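Local structure of proton-dependent oligopeptide transporter family protein (Xanthomonas campestris, 6EI3) at residues A[57-62]-A[439-444]; A[84-89]-A[112-117]; A[383-388]-A[471-476]; A[318-323]-A[394-399]. The protein probably couples proton movement to the transport of small peptides across the membrane, as a POT-family member of the major facilitator superfamily captured in an auto-inhibited state. All blocks are in the same frame, centred on the assembly; numbering follows the deposited sequence.

Contact 1: A[57-62]-A[439-444]; sequences GVFFFP and LTTTVG. With 78M ((2S)-2,3-dihydroxypropyl(7Z)-pentadec-7-enoate), chain G.
Phe59 on helix 40-60 meets Thr441 and Thr442 on helix 430-456, a buried junction near the middle of this major facilitator superfamily fold that brings an early membrane helix against a late one. The aromatic part is a CH-pi contact: Thr441 CG2 lies over one face of the Phe59 ring, 3.7 Å from its centroid and 18° off the ring normal. That methyl is anti to the Thr441 backbone N, while Thr441 CB is 3.7 Å from Phe59 CD2. Lys118 adds a cation-pi interaction with the same ring. The polar part is closeness without bonding. Thr442 OG1 presses on the Phe59 peptide, 3.1 Å from Phe59 C, but its angles to Phe59 O and Phe60 N are poor; this hydroxyl instead has a weak hydrogen bond with Ile56 O, and Phe60 N is already used on Gly57 O. The apolar part pairs Phe60 CD1 with Leu439 CD2 at 4.1 Å, with Leu256 of helix 248-270 packing on Leu439 and Thr442. A lipid, the 78M of chain G, runs past this helix: its C10 comes within 3.9 Å of CA of Gly57, which has no side chain there. The terminal methyl C15 of that lipid rests 3.6 Å above the plane of the Phe60 ring, over its centre.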
# COMPACT_ATOMS: atom_id res chain seq x y z
N GLY A 57 -0.71 -9.09 1.47
CA GLY A 57 0.12 -9.92 0.60
C GLY A 57 0.71 -9.15 -0.56
O GLY A 57 1.90 -9.28 -0.86
N VAL A 58 -0.15 -8.34 -1.22
CA VAL A 58 0.25 -7.53 -2.36
C VAL A 58 1.43 -6.61 -2.02
O VAL A 58 2.33 -6.45 -2.84
CB VAL A 58 -0.94 -6.74 -2.95
CG1 VAL A 58 -0.49 -5.75 -4.03
CG2 VAL A 58 -2.01 -7.68 -3.50
N PHE A 59 1.44 -6.02 -0.81
CA PHE A 59 2.46 -5.05 -0.42
C PHE A 59 3.56 -5.63 0.45
O PHE A 59 4.54 -4.94 0.72
CB PHE A 59 1.79 -3.82 0.21
CG PHE A 59 1.23 -2.92 -0.88
CD1 PHE A 59 -0.04 -3.14 -1.40
CD2 PHE A 59 1.96 -1.83 -1.35
CE1 PHE A 59 -0.57 -2.30 -2.40
CE2 PHE A 59 1.43 -0.98 -2.34
CZ PHE A 59 0.18 -1.24 -2.86
N PHE A 60 3.47 -6.93 0.78
CA PHE A 60 4.53 -7.62 1.52
C PHE A 60 5.47 -8.37 0.55
O PHE A 60 6.69 -8.28 0.70
CB PHE A 60 3.96 -8.60 2.56
CG PHE A 60 5.03 -9.49 3.17
CD1 PHE A 60 5.90 -8.99 4.13
CD2 PHE A 60 5.22 -10.79 2.71
CE1 PHE A 60 6.91 -9.80 4.67
CE2 PHE A 60 6.25 -11.59 3.23
CZ PHE A 60 7.08 -11.09 4.21
N PHE A 61 4.90 -9.12 -0.44
CA PHE A 61 5.66 -9.94 -1.39
C PHE A 61 6.65 -9.14 -2.28
O PHE A 61 7.62 -9.78 -2.68
CB PHE A 61 4.76 -10.88 -2.22
CG PHE A 61 4.22 -12.01 -1.37
CD1 PHE A 61 5.08 -12.91 -0.75
CD2 PHE A 61 2.85 -12.18 -1.21
CE1 PHE A 61 4.58 -13.95 0.04
CE2 PHE A 61 2.35 -13.23 -0.42
CZ PHE A 61 3.22 -14.11 0.20
N PRO A 62 6.59 -7.79 -2.48
CA PRO A 62 7.73 -7.10 -3.13
C PRO A 62 9.07 -7.44 -2.47
O PRO A 62 10.08 -7.41 -3.17
CB PRO A 62 7.41 -5.62 -2.91
CG PRO A 62 5.91 -5.59 -2.91
CD PRO A 62 5.54 -6.81 -2.13
N LEU A 439 5.89 -1.68 2.82
CA LEU A 439 5.54 -2.19 4.14
C LEU A 439 4.64 -1.22 4.92
O LEU A 439 3.95 -1.67 5.82
CB LEU A 439 6.80 -2.56 4.96
CG LEU A 439 7.65 -3.72 4.41
CD1 LEU A 439 8.91 -3.92 5.27
CD2 LEU A 439 6.83 -5.03 4.32
N THR A 440 4.66 0.09 4.59
CA THR A 440 3.81 1.12 5.20
C THR A 440 2.34 0.79 4.91
O THR A 440 1.52 0.85 5.82
CB THR A 440 4.28 2.53 4.77
OG1 THR A 440 5.64 2.66 5.15
CG2 THR A 440 3.50 3.64 5.43
N THR A 441 2.03 0.38 3.66
CA THR A 441 0.69 -0.07 3.26
C THR A 441 0.37 -1.38 3.96
O THR A 441 -0.74 -1.52 4.47
CB THR A 441 0.60 -0.25 1.75
OG1 THR A 441 0.72 1.02 1.15
CG2 THR A 441 -0.73 -0.90 1.30
N THR A 442 1.33 -2.36 3.98
CA THR A 442 1.11 -3.65 4.66
C THR A 442 0.65 -3.37 6.09
O THR A 442 -0.39 -3.87 6.50
CB THR A 442 2.38 -4.55 4.62
OG1 THR A 442 2.60 -5.00 3.30
CG2 THR A 442 2.27 -5.79 5.53
N VAL A 443 1.43 -2.53 6.84
CA VAL A 443 1.15 -2.23 8.25
C VAL A 443 -0.18 -1.45 8.42
O VAL A 443 -0.96 -1.80 9.30
CB VAL A 443 2.36 -1.59 8.98
CG1 VAL A 443 2.04 -1.25 10.44
CG2 VAL A 443 3.57 -2.53 8.93
N GLY A 444 -0.49 -0.48 7.54
CA GLY A 444 -1.78 0.20 7.60
C GLY A 444 -2.96 -0.76 7.46
O GLY A 444 -3.97 -0.62 8.15
O21 78M G . -11.92 -15.32 9.26
C20 78M G . -11.50 -16.41 8.46
C18 78M G . -11.14 -15.94 7.07
O19 78M G . -12.33 -15.63 6.33
C17 78M G . -10.31 -16.94 6.30
O2 78M G . -9.18 -16.23 5.73
C1 78M G . -9.29 -15.75 4.48
O1 78M G . -10.31 -15.75 3.85
C2 78M G . -7.99 -15.17 4.01
C3 78M G . -7.75 -15.32 2.51
C4 78M G . -6.95 -14.16 1.96
C5 78M G . -6.26 -14.43 0.64
C6 78M G . -5.10 -13.48 0.35
C7 78M G . -3.83 -13.89 1.01
C8 78M G . -2.66 -13.28 0.91
C9 78M G . -1.38 -13.72 1.55
C10 78M G . -1.05 -12.96 2.83
C11 78M G . 0.42 -13.07 3.24
C12 78M G . 0.73 -12.29 4.50
C13 78M G . 2.20 -12.08 4.79
C15 78M G . 3.85 -11.04 6.40
C14 78M G . 2.42 -11.12 5.94

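Contact 2: A[84-89]-A[112-117]. With 78M ((2S)-2,3-dihydroxypropyl(7Z)-pentadec-7-enoate), chain B.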
# COMPACT_ATOMS: atom_id res chain seq x y z
N LEU A 84 3.22 -15.36 -14.37
CA LEU A 84 2.55 -16.63 -14.69
C LEU A 84 1.78 -17.15 -13.46
O LEU A 84 0.69 -17.68 -13.60
CB LEU A 84 3.56 -17.68 -15.18
CG LEU A 84 4.14 -17.50 -16.58
CD1 LEU A 84 5.38 -18.39 -16.75
CD2 LEU A 84 3.12 -17.80 -17.66
N ILE A 85 2.36 -16.98 -12.25
CA ILE A 85 1.69 -17.36 -10.99
C ILE A 85 0.44 -16.48 -10.86
O ILE A 85 -0.65 -16.97 -10.54
CB ILE A 85 2.67 -17.23 -9.78
CG1 ILE A 85 3.74 -18.38 -9.83
CG2 ILE A 85 1.91 -17.27 -8.45
CD1 ILE A 85 4.97 -18.22 -8.91
N TYR A 86 0.60 -15.18 -11.17
CA TYR A 86 -0.41 -14.13 -11.15
C TYR A 86 -1.59 -14.57 -12.04
O TYR A 86 -2.74 -14.53 -11.59
CB TYR A 86 0.28 -12.86 -11.64
CG TYR A 86 -0.32 -11.51 -11.32
CD1 TYR A 86 -1.67 -11.37 -11.03
CD2 TYR A 86 0.44 -10.35 -11.44
CE1 TYR A 86 -2.25 -10.11 -10.85
CE2 TYR A 86 -0.13 -9.09 -11.30
CZ TYR A 86 -1.47 -8.97 -10.99
OH TYR A 86 -2.00 -7.72 -10.82
N CYS A 87 -1.28 -15.04 -13.29
CA CYS A 87 -2.24 -15.57 -14.26
C CYS A 87 -2.96 -16.80 -13.68
O CYS A 87 -4.18 -16.89 -13.80
CB CYS A 87 -1.53 -15.93 -15.57
SG CYS A 87 -1.07 -14.51 -16.59
N ALA A 88 -2.22 -17.72 -13.05
CA ALA A 88 -2.76 -18.94 -12.42
C ALA A 88 -3.77 -18.59 -11.31
O ALA A 88 -4.77 -19.29 -11.17
CB ALA A 88 -1.63 -19.79 -11.88
N GLY A 89 -3.52 -17.48 -10.59
CA GLY A 89 -4.41 -16.97 -9.56
C GLY A 89 -5.73 -16.50 -10.14
O GLY A 89 -6.80 -16.84 -9.62
N PHE A 112 0.65 -12.86 -4.36
CA PHE A 112 2.04 -13.27 -4.54
C PHE A 112 2.61 -12.77 -5.86
O PHE A 112 3.72 -12.22 -5.87
CB PHE A 112 2.13 -14.81 -4.48
CG PHE A 112 3.52 -15.41 -4.46
CD1 PHE A 112 4.28 -15.38 -3.30
CD2 PHE A 112 4.01 -16.09 -5.56
CE1 PHE A 112 5.54 -15.99 -3.27
CE2 PHE A 112 5.26 -16.72 -5.51
CZ PHE A 112 6.02 -16.65 -4.37
N GLY A 113 1.85 -12.97 -6.95
CA GLY A 113 2.29 -12.54 -8.27
C GLY A 113 2.41 -11.03 -8.41
O GLY A 113 3.43 -10.54 -8.89
N ALA A 114 1.34 -10.31 -8.00
CA ALA A 114 1.27 -8.85 -8.07
C ALA A 114 2.29 -8.22 -7.15
O ALA A 114 2.91 -7.22 -7.51
CB ALA A 114 -0.13 -8.37 -7.70
N GLY A 115 2.49 -8.83 -5.98
CA GLY A 115 3.47 -8.33 -5.03
C GLY A 115 4.90 -8.51 -5.53
O GLY A 115 5.71 -7.59 -5.42
N GLY A 116 5.20 -9.68 -6.07
CA GLY A 116 6.55 -9.99 -6.55
C GLY A 116 7.07 -9.12 -7.68
O GLY A 116 8.26 -8.78 -7.69
N ILE A 117 6.20 -8.74 -8.64
CA ILE A 117 6.61 -7.92 -9.80
C ILE A 117 6.69 -6.42 -9.48
O ILE A 117 7.34 -5.67 -10.20
CB ILE A 117 5.68 -8.13 -11.02
CG1 ILE A 117 4.24 -7.61 -10.72
CG2 ILE A 117 5.69 -9.60 -11.47
CD1 ILE A 117 3.30 -7.47 -11.94
O21 78M B . 13.67 -16.02 -18.42
C20 78M B . 13.78 -17.41 -18.15
C18 78M B . 12.42 -18.03 -17.94
O19 78M B . 12.56 -19.31 -17.31
C17 78M B . 11.65 -18.19 -19.24
O2 78M B . 10.32 -18.61 -18.86
C1 78M B . 9.39 -18.63 -19.81
O1 78M B . 9.56 -18.23 -20.94
C2 78M B . 8.11 -19.23 -19.30
C3 78M B . 6.91 -19.15 -20.25
C4 78M B . 6.34 -17.74 -20.40
C5 78M B . 5.04 -17.68 -21.18
C6 78M B . 4.66 -16.28 -21.64
C7 78M B . 3.23 -16.14 -22.06
C8 78M B . 2.68 -16.40 -23.24
C9 78M B . 3.35 -16.91 -24.50
C10 78M B . 2.38 -17.00 -25.68
C11 78M B . 2.12 -15.68 -26.39
C12 78M B . 0.84 -15.65 -27.22
C13 78M B . 0.69 -14.39 -28.08
C15 78M B . -1.65 -13.40 -27.69
C14 78M B . -0.71 -14.15 -28.63
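A helical hairpin of the major facilitator superfamily fold, made of the consecutive helices 62-95 and 100-117, sets Tyr86 against Gly113 and Ala114. The two short segments run antiparallel at 154°, with their axes 7.9 Å apart at closest approach. Gly113 makes this nearness possible: Tyr86 CB sits 3.9 Å from Gly113 CA, in the direction where a side chain on that residue would point. The Tyr86 ring then packs on the backbone of Gly113 and Ala114. Its CG is anti to the backbone N (chi1 -160°), and one ring face is turned to Ala114, whose N stands 3.6 Å above the ring plane toward the rim. Over the same residue pair runs a CH-pi contact, Ala114 CB being 4.0 Å from the centroid of the Tyr86 ring. Ile117 meets the ring differently, at its edge and in its plane, with CD1 placed 3.8 Å from Tyr86 CE2. The phenol end is not left to apolar neighbours alone: Tyr86 OH is hydrogen-bonded to Glu14 OE2 of helix 4-22, which anchors the far end of the ring. One residue earlier, Ile85 faces Phe112, a ring that also meets Phe61 edge-to-face and touches a bound lipid. Here the aliphatic tip comes in at the ring edge, in plane, with Ile85 CD1 3.7 Å from Phe112 CE2.

Contact 3: A[383-388]-A[471-476]; sequences AIQVAM and EAAFLM. With 78M ((2S)-2,3-dihydroxypropyl(7Z)-pentadec-7-enoate), chain F.
Gln385 and Val386 meet Ala472, Ala473 and Met476 across the contact, while Ala383, Ile384 and Ala387 touch a bound lipid. At the start of the segment, Ala383 CB lies 3.8 Å from C4 of the 78M of chain F, and Ile384 CG1 packs on the same lipid near C2. Gln385 comes next and turns to the other helix. Its CG is anti to the backbone N (chi1 -166°), which brings that atom 3.8 Å from Ala473 CB. The chain then bends at chi2 (61°), and CD comes to rest 4.1 Å from Ala472 CB. Met476, extended beyond CG, crosses this glutamine at about a right angle. Its SD is 3.6 Å from Gln385 CB, and its methyl CE is 3.6 Å from Gln385 OE1. Both ends of the amide are tied by hydrogen bonds to other residues, NE2 to Asp389 OD1 and OE1 to Gln316 NE2, which fixes its rotation although its neighbours on helix 471-495 are alanine and methionine. The two helices, 363-389 and 471-495, are membrane helices of the major facilitator superfamily fold; here the short segments run antiparallel at 161°, their axes 8.9 Å apart, and the small alanines accommodate the longer glutamine. Val386 follows with a looser touch, CG2 to Ala473 CB at 4.2 Å, while its side chain also meets Leu469 and another bound lipid. Ala387 returns to the chain F lipid, its CB 3.8 Å from C20. Met388 leaves helix 471-495 aside and packs on Gln316 and Glu319.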
# COMPACT_ATOMS: atom_id res chain seq x y z
N ALA A 383 -20.63 10.58 9.51
CA ALA A 383 -21.81 11.46 9.55
C ALA A 383 -22.85 10.98 8.52
O ALA A 383 -24.05 11.01 8.80
CB ALA A 383 -21.40 12.90 9.28
N ILE A 384 -22.39 10.46 7.38
CA ILE A 384 -23.27 9.89 6.37
C ILE A 384 -23.93 8.62 6.94
O ILE A 384 -25.15 8.46 6.84
CB ILE A 384 -22.52 9.64 5.05
CG1 ILE A 384 -22.28 10.98 4.31
CG2 ILE A 384 -23.27 8.62 4.16
CD1 ILE A 384 -21.04 10.95 3.38
N GLN A 385 -23.13 7.77 7.60
CA GLN A 385 -23.62 6.55 8.23
C GLN A 385 -24.65 6.85 9.30
O GLN A 385 -25.65 6.15 9.34
CB GLN A 385 -22.47 5.72 8.83
CG GLN A 385 -22.86 4.27 9.19
CD GLN A 385 -23.33 3.47 8.00
OE1 GLN A 385 -22.68 3.44 6.96
NE2 GLN A 385 -24.49 2.84 8.11
N VAL A 386 -24.42 7.87 10.16
CA VAL A 386 -25.34 8.27 11.24
C VAL A 386 -26.70 8.71 10.65
O VAL A 386 -27.73 8.38 11.23
CB VAL A 386 -24.71 9.32 12.21
CG1 VAL A 386 -25.75 9.92 13.16
CG2 VAL A 386 -23.55 8.72 13.00
N ALA A 387 -26.69 9.42 9.50
CA ALA A 387 -27.92 9.84 8.80
C ALA A 387 -28.64 8.59 8.30
O ALA A 387 -29.85 8.47 8.51
CB ALA A 387 -27.59 10.78 7.65
N MET A 388 -27.90 7.62 7.74
CA MET A 388 -28.44 6.34 7.24
C MET A 388 -29.04 5.52 8.40
O MET A 388 -30.16 5.02 8.28
CB MET A 388 -27.35 5.53 6.51
CG MET A 388 -27.05 6.00 5.08
SD MET A 388 -25.47 5.37 4.44
CE MET A 388 -25.88 3.69 4.14
N GLU A 471 -22.27 -0.51 14.43
CA GLU A 471 -20.89 -1.00 14.39
C GLU A 471 -20.10 -0.26 13.28
O GLU A 471 -18.99 0.21 13.53
CB GLU A 471 -20.87 -2.52 14.18
CG GLU A 471 -19.57 -3.18 14.57
CD GLU A 471 -19.59 -4.69 14.48
OE1 GLU A 471 -18.90 -5.24 13.59
OE2 GLU A 471 -20.29 -5.34 15.29
N ALA A 472 -20.71 -0.11 12.09
CA ALA A 472 -20.10 0.60 10.97
C ALA A 472 -19.79 2.07 11.37
O ALA A 472 -18.65 2.48 11.23
CB ALA A 472 -21.00 0.56 9.74
N ALA A 473 -20.78 2.80 11.94
CA ALA A 473 -20.64 4.21 12.36
C ALA A 473 -19.59 4.37 13.46
O ALA A 473 -18.79 5.30 13.39
CB ALA A 473 -21.99 4.78 12.82
N PHE A 474 -19.55 3.44 14.44
CA PHE A 474 -18.55 3.45 15.50
C PHE A 474 -17.13 3.33 14.89
O PHE A 474 -16.25 4.11 15.24
CB PHE A 474 -18.80 2.31 16.49
CG PHE A 474 -17.79 2.24 17.62
CD1 PHE A 474 -17.98 2.97 18.79
CD2 PHE A 474 -16.64 1.46 17.51
CE1 PHE A 474 -17.05 2.92 19.82
CE2 PHE A 474 -15.70 1.41 18.54
CZ PHE A 474 -15.91 2.15 19.69
N LEU A 475 -16.92 2.34 14.00
CA LEU A 475 -15.66 2.07 13.32
C LEU A 475 -15.20 3.25 12.48
O LEU A 475 -14.02 3.56 12.47
CB LEU A 475 -15.74 0.80 12.46
CG LEU A 475 -15.58 -0.54 13.20
CD1 LEU A 475 -16.01 -1.70 12.28
CD2 LEU A 475 -14.14 -0.75 13.67
N MET A 476 -16.15 3.94 11.80
CA MET A 476 -15.83 5.11 10.98
C MET A 476 -15.28 6.24 11.83
O MET A 476 -14.21 6.78 11.51
CB MET A 476 -17.03 5.54 10.14
CG MET A 476 -17.35 4.56 9.04
SD MET A 476 -19.06 4.72 8.52
CE MET A 476 -19.14 3.36 7.32
O21 78M F . -29.95 14.30 5.45
C20 78M F . -28.76 14.10 6.20
C18 78M F . -27.94 15.37 6.23
O19 78M F . -27.52 15.74 4.92
C17 78M F . -26.77 15.29 7.19
O2 78M F . -25.68 14.54 6.60
C1 78M F . -24.64 15.22 6.12
O1 78M F . -24.66 16.40 5.87
C2 78M F . -23.43 14.34 5.94
C3 78M F . -22.23 15.05 5.32
C4 78M F . -21.00 15.04 6.20
C5 78M F . -20.75 16.31 7.00
C6 78M F . -19.60 16.19 8.00
C7 78M F . -18.47 17.13 7.73
C8 78M F . -17.42 16.90 6.95
C9 78M F . -16.28 17.84 6.68
C10 78M F . -16.69 19.09 5.88
C11 78M F . -15.73 20.26 6.04
C12 78M F . -14.53 20.25 5.10
C13 78M F . -13.45 21.24 5.48
C15 78M F . -11.23 22.30 4.90
C14 78M F . -12.30 21.31 4.49

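Contact 4: A[318-323]-A[394-399]. With 78M ((2S)-2,3-dihydroxypropyl(7Z)-pentadec-7-enoate), chain E; 78M ((2S)-2,3-dihydroxypropyl(7Z)-pentadec-7-enoate), chain K; 78M ((2S)-2,3-dihydroxypropyl(7Z)-pentadec-7-enoate), chain F.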
# COMPACT_ATOMS: atom_id res chain seq x y z
N ARG A 318 -23.50 0.34 -0.91
CA ARG A 318 -24.53 -0.65 -1.25
C ARG A 318 -25.89 -0.35 -0.61
O ARG A 318 -26.90 -0.72 -1.18
CB ARG A 318 -24.08 -2.06 -0.81
CG ARG A 318 -22.96 -2.65 -1.68
CD ARG A 318 -22.68 -4.10 -1.29
NE ARG A 318 -23.79 -4.99 -1.65
CZ ARG A 318 -24.56 -5.63 -0.78
NH1 ARG A 318 -24.34 -5.51 0.52
NH2 ARG A 318 -25.53 -6.42 -1.21
N GLU A 319 -25.91 0.30 0.56
CA GLU A 319 -27.14 0.65 1.27
C GLU A 319 -27.64 2.06 0.94
O GLU A 319 -28.63 2.50 1.50
CB GLU A 319 -26.95 0.48 2.80
CG GLU A 319 -26.45 -0.90 3.22
CD GLU A 319 -27.29 -2.10 2.83
OE1 GLU A 319 -28.53 -2.04 3.00
OE2 GLU A 319 -26.71 -3.11 2.38
N MET A 320 -26.95 2.77 0.05
CA MET A 320 -27.33 4.14 -0.32
C MET A 320 -28.22 4.17 -1.57
O MET A 320 -28.24 3.20 -2.31
CB MET A 320 -26.06 4.99 -0.49
CG MET A 320 -25.26 5.08 0.80
SD MET A 320 -23.71 5.98 0.61
CE MET A 320 -24.32 7.69 0.85
N ARG A 321 -28.98 5.27 -1.79
CA ARG A 321 -29.85 5.37 -2.98
C ARG A 321 -29.02 5.61 -4.23
O ARG A 321 -28.04 6.36 -4.21
CB ARG A 321 -30.87 6.52 -2.85
CG ARG A 321 -31.83 6.44 -1.68
CD ARG A 321 -32.99 7.42 -1.87
NE ARG A 321 -32.58 8.83 -1.87
CZ ARG A 321 -32.51 9.60 -2.95
NH1 ARG A 321 -32.82 9.12 -4.15
NH2 ARG A 321 -32.13 10.87 -2.84
N MET A 322 -29.42 4.99 -5.34
CA MET A 322 -28.72 5.11 -6.62
C MET A 322 -29.65 4.65 -7.75
O MET A 322 -30.58 3.89 -7.48
CB MET A 322 -27.42 4.26 -6.61
CG MET A 322 -27.65 2.75 -6.63
SD MET A 322 -26.12 1.85 -6.36
CE MET A 322 -25.94 2.08 -4.64
N PRO A 323 -29.41 5.05 -9.02
CA PRO A 323 -30.26 4.53 -10.11
C PRO A 323 -29.96 3.06 -10.39
O PRO A 323 -28.85 2.59 -10.09
CB PRO A 323 -29.91 5.42 -11.31
CG PRO A 323 -28.59 6.00 -11.01
CD PRO A 323 -28.36 5.96 -9.53
N MET A 394 -30.12 8.25 1.97
CA MET A 394 -28.92 8.97 1.52
C MET A 394 -28.51 8.52 0.14
O MET A 394 -28.29 7.34 -0.07
CB MET A 394 -27.78 8.83 2.53
CG MET A 394 -28.08 9.47 3.89
SD MET A 394 -28.21 11.28 3.83
CE MET A 394 -26.49 11.73 3.97
N HIS A 395 -28.44 9.47 -0.82
CA HIS A 395 -28.03 9.15 -2.19
C HIS A 395 -26.54 8.87 -2.16
O HIS A 395 -25.80 9.52 -1.41
CB HIS A 395 -28.35 10.31 -3.14
CG HIS A 395 -28.27 9.96 -4.59
ND1 HIS A 395 -27.05 9.89 -5.25
CD2 HIS A 395 -29.26 9.67 -5.47
CE1 HIS A 395 -27.34 9.54 -6.50
NE2 HIS A 395 -28.65 9.41 -6.68
N ILE A 396 -26.09 7.90 -2.96
CA ILE A 396 -24.66 7.52 -3.01
C ILE A 396 -23.74 8.71 -3.41
O ILE A 396 -22.57 8.69 -3.04
CB ILE A 396 -24.44 6.27 -3.89
CG1 ILE A 396 -23.04 5.64 -3.61
CG2 ILE A 396 -24.69 6.57 -5.40
CD1 ILE A 396 -22.90 4.20 -4.02
N ALA A 397 -24.27 9.74 -4.11
CA ALA A 397 -23.49 10.94 -4.48
C ALA A 397 -22.92 11.64 -3.25
O ALA A 397 -21.93 12.36 -3.37
CB ALA A 397 -24.37 11.91 -5.29
N TRP A 398 -23.48 11.39 -2.05
CA TRP A 398 -22.93 11.93 -0.80
C TRP A 398 -21.50 11.43 -0.56
O TRP A 398 -20.72 12.12 0.10
CB TRP A 398 -23.80 11.56 0.41
CG TRP A 398 -24.86 12.56 0.72
CD1 TRP A 398 -26.20 12.41 0.52
CD2 TRP A 398 -24.67 13.88 1.24
NE1 TRP A 398 -26.87 13.54 0.95
CE2 TRP A 398 -25.95 14.46 1.38
CE3 TRP A 398 -23.54 14.64 1.58
CZ2 TRP A 398 -26.14 15.77 1.86
CZ3 TRP A 398 -23.73 15.92 2.09
CH2 TRP A 398 -25.01 16.47 2.23
N GLN A 399 -21.13 10.24 -1.11
CA GLN A 399 -19.74 9.72 -0.96
C GLN A 399 -18.68 10.56 -1.72
O GLN A 399 -17.49 10.38 -1.45
CB GLN A 399 -19.61 8.24 -1.35
CG GLN A 399 -20.38 7.27 -0.48
CD GLN A 399 -19.93 5.84 -0.70
OE1 GLN A 399 -19.65 5.41 -1.83
NE2 GLN A 399 -19.93 5.06 0.38
O21 78M E . -29.93 14.02 -3.81
C20 78M E . -29.09 14.30 -2.70
C18 78M E . -27.82 14.99 -3.12
O19 78M E . -27.17 14.22 -4.14
C17 78M E . -26.86 15.19 -1.97
O2 78M E . -25.77 16.04 -2.39
C1 78M E . -24.60 15.47 -2.70
O1 78M E . -24.47 14.32 -2.98
C2 78M E . -23.47 16.46 -2.64
C3 78M E . -22.21 15.88 -2.00
C4 78M E . -21.16 16.92 -1.63
C5 78M E . -20.19 17.31 -2.74
C6 78M E . -18.93 18.01 -2.24
C7 78M E . -18.09 18.58 -3.33
C8 78M E . -16.81 18.35 -3.55
C9 78M E . -15.96 18.94 -4.64
C10 78M E . -15.92 18.11 -5.94
C11 78M E . -17.11 18.29 -6.88
C12 78M E . -17.01 19.47 -7.85
C13 78M E . -18.08 19.46 -8.94
C15 78M E . -18.92 20.43 -11.13
C14 78M E . -17.91 20.54 -10.00
O21 78M K . -28.51 13.45 -6.38
C20 78M K . -28.77 13.61 -7.76
C18 78M K . -27.72 12.92 -8.59
O19 78M K . -26.42 13.46 -8.30
C17 78M K . -27.99 13.01 -10.08
O2 78M K . -27.08 12.03 -10.64
C1 78M K . -27.59 11.01 -11.34
O1 78M K . -28.72 10.94 -11.73
C2 78M K . -26.56 9.94 -11.54
C3 78M K . -26.39 9.08 -10.30
C4 78M K . -25.17 8.18 -10.35
C5 78M K . -24.60 7.86 -8.97
C6 78M K . -23.85 9.02 -8.30
C7 78M K . -22.57 9.32 -9.02
C8 78M K . -21.54 10.00 -8.56
C9 78M K . -20.28 10.26 -9.33
C10 78M K . -19.30 9.08 -9.23
C11 78M K . -19.37 8.05 -10.35
C12 78M K . -18.61 8.41 -11.62
C13 78M K . -17.10 8.51 -11.45
C15 78M K . -14.90 9.20 -12.44
C14 78M K . -16.39 9.12 -12.65
O21 78M F . -29.95 14.30 5.45
C20 78M F . -28.76 14.10 6.20
C18 78M F . -27.94 15.37 6.23
O19 78M F . -27.52 15.74 4.92
C17 78M F . -26.77 15.29 7.19
O2 78M F . -25.68 14.54 6.60
C1 78M F . -24.64 15.22 6.12
O1 78M F . -24.66 16.40 5.87
C2 78M F . -23.43 14.34 5.94
C3 78M F . -22.23 15.05 5.32
C4 78M F . -21.00 15.04 6.20
C5 78M F . -20.75 16.31 7.00
C6 78M F . -19.60 16.19 8.00
C7 78M F . -18.47 17.13 7.73
C8 78M F . -17.42 16.90 6.95
C9 78M F . -16.28 17.84 6.68
C10 78M F . -16.69 19.09 5.88
C11 78M F . -15.73 20.26 6.04
C12 78M F . -14.53 20.25 5.10
C13 78M F . -13.45 21.24 5.48
C15 78M F . -11.23 22.30 4.90
C14 78M F . -12.30 21.31 4.49
O HOH W 1 -29.86 5.27 2.18
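Arg321 and His395 form a single parallel beta bridge between two loops, Arg321 N donating to Met394 O at 2.8 Å (160° at the hydrogen) and Ile396 N to Arg321 O at 2.8 Å. The same carbonyl oxygen, Arg321 O, stands 3.6 Å above the His395 ring, over its centre; O21 of the chain K lipid lies over the opposite face. His395 ND1 accepts a hydrogen bond from Ala397 N at 3.0 Å, nearly in the ring plane, which helps to fix the ring's rotation. The Arg321 guanidinium plane is turned 73° from that ring, and NH1 lies at the ring edge, in plane. Met320 packs beside the bridge: bent at chi3 (85°), its CE reaches 3.9 Å from Trp398 CB, while SD packs 3.7 Å from Gln399 CG. The amide NE2 of Gln399 is hydrogen-bonded to Trp313 O. Met322 CE touches Ile396 CD1 at 3.8 Å. Trp398 has C17 of the chain E lipid 3.3 Å above one face, Met394 CE and the chain F lipid over the other. The bridge thus ties the loop between helices 312-317 and 334-357 to the loop between helices 363-389 and 400-424, with Met320 packed on Ile384 and Met388.

How the contacts relate
The four contacts form two touching pairs in one all-helical transporter. Contacts 1 and 2, with centres 15 Å apart, meet where Phe61 and Pro62 pack on helix 100-117, Pro62 CG coming 3.2 Å from Gly115 O. Contacts 3 and 4, with centres 14 Å apart, meet where Ile384 CD1 of contact 3 comes 3.5 Å from Trp398 O of contact 4, and both touch the chain F lipid. Between the pairs the centres lie about 28 to 36 Å apart. Along the chain, contacts 2 and 4 are nested within the loop closed by contact 1, whereas contact 3 crosses both 1 and 4. Contact 1, centred 6 Å from the chain's centre, joins early and late helices; contacts 3 and 4 lie 25 and 27 Å out.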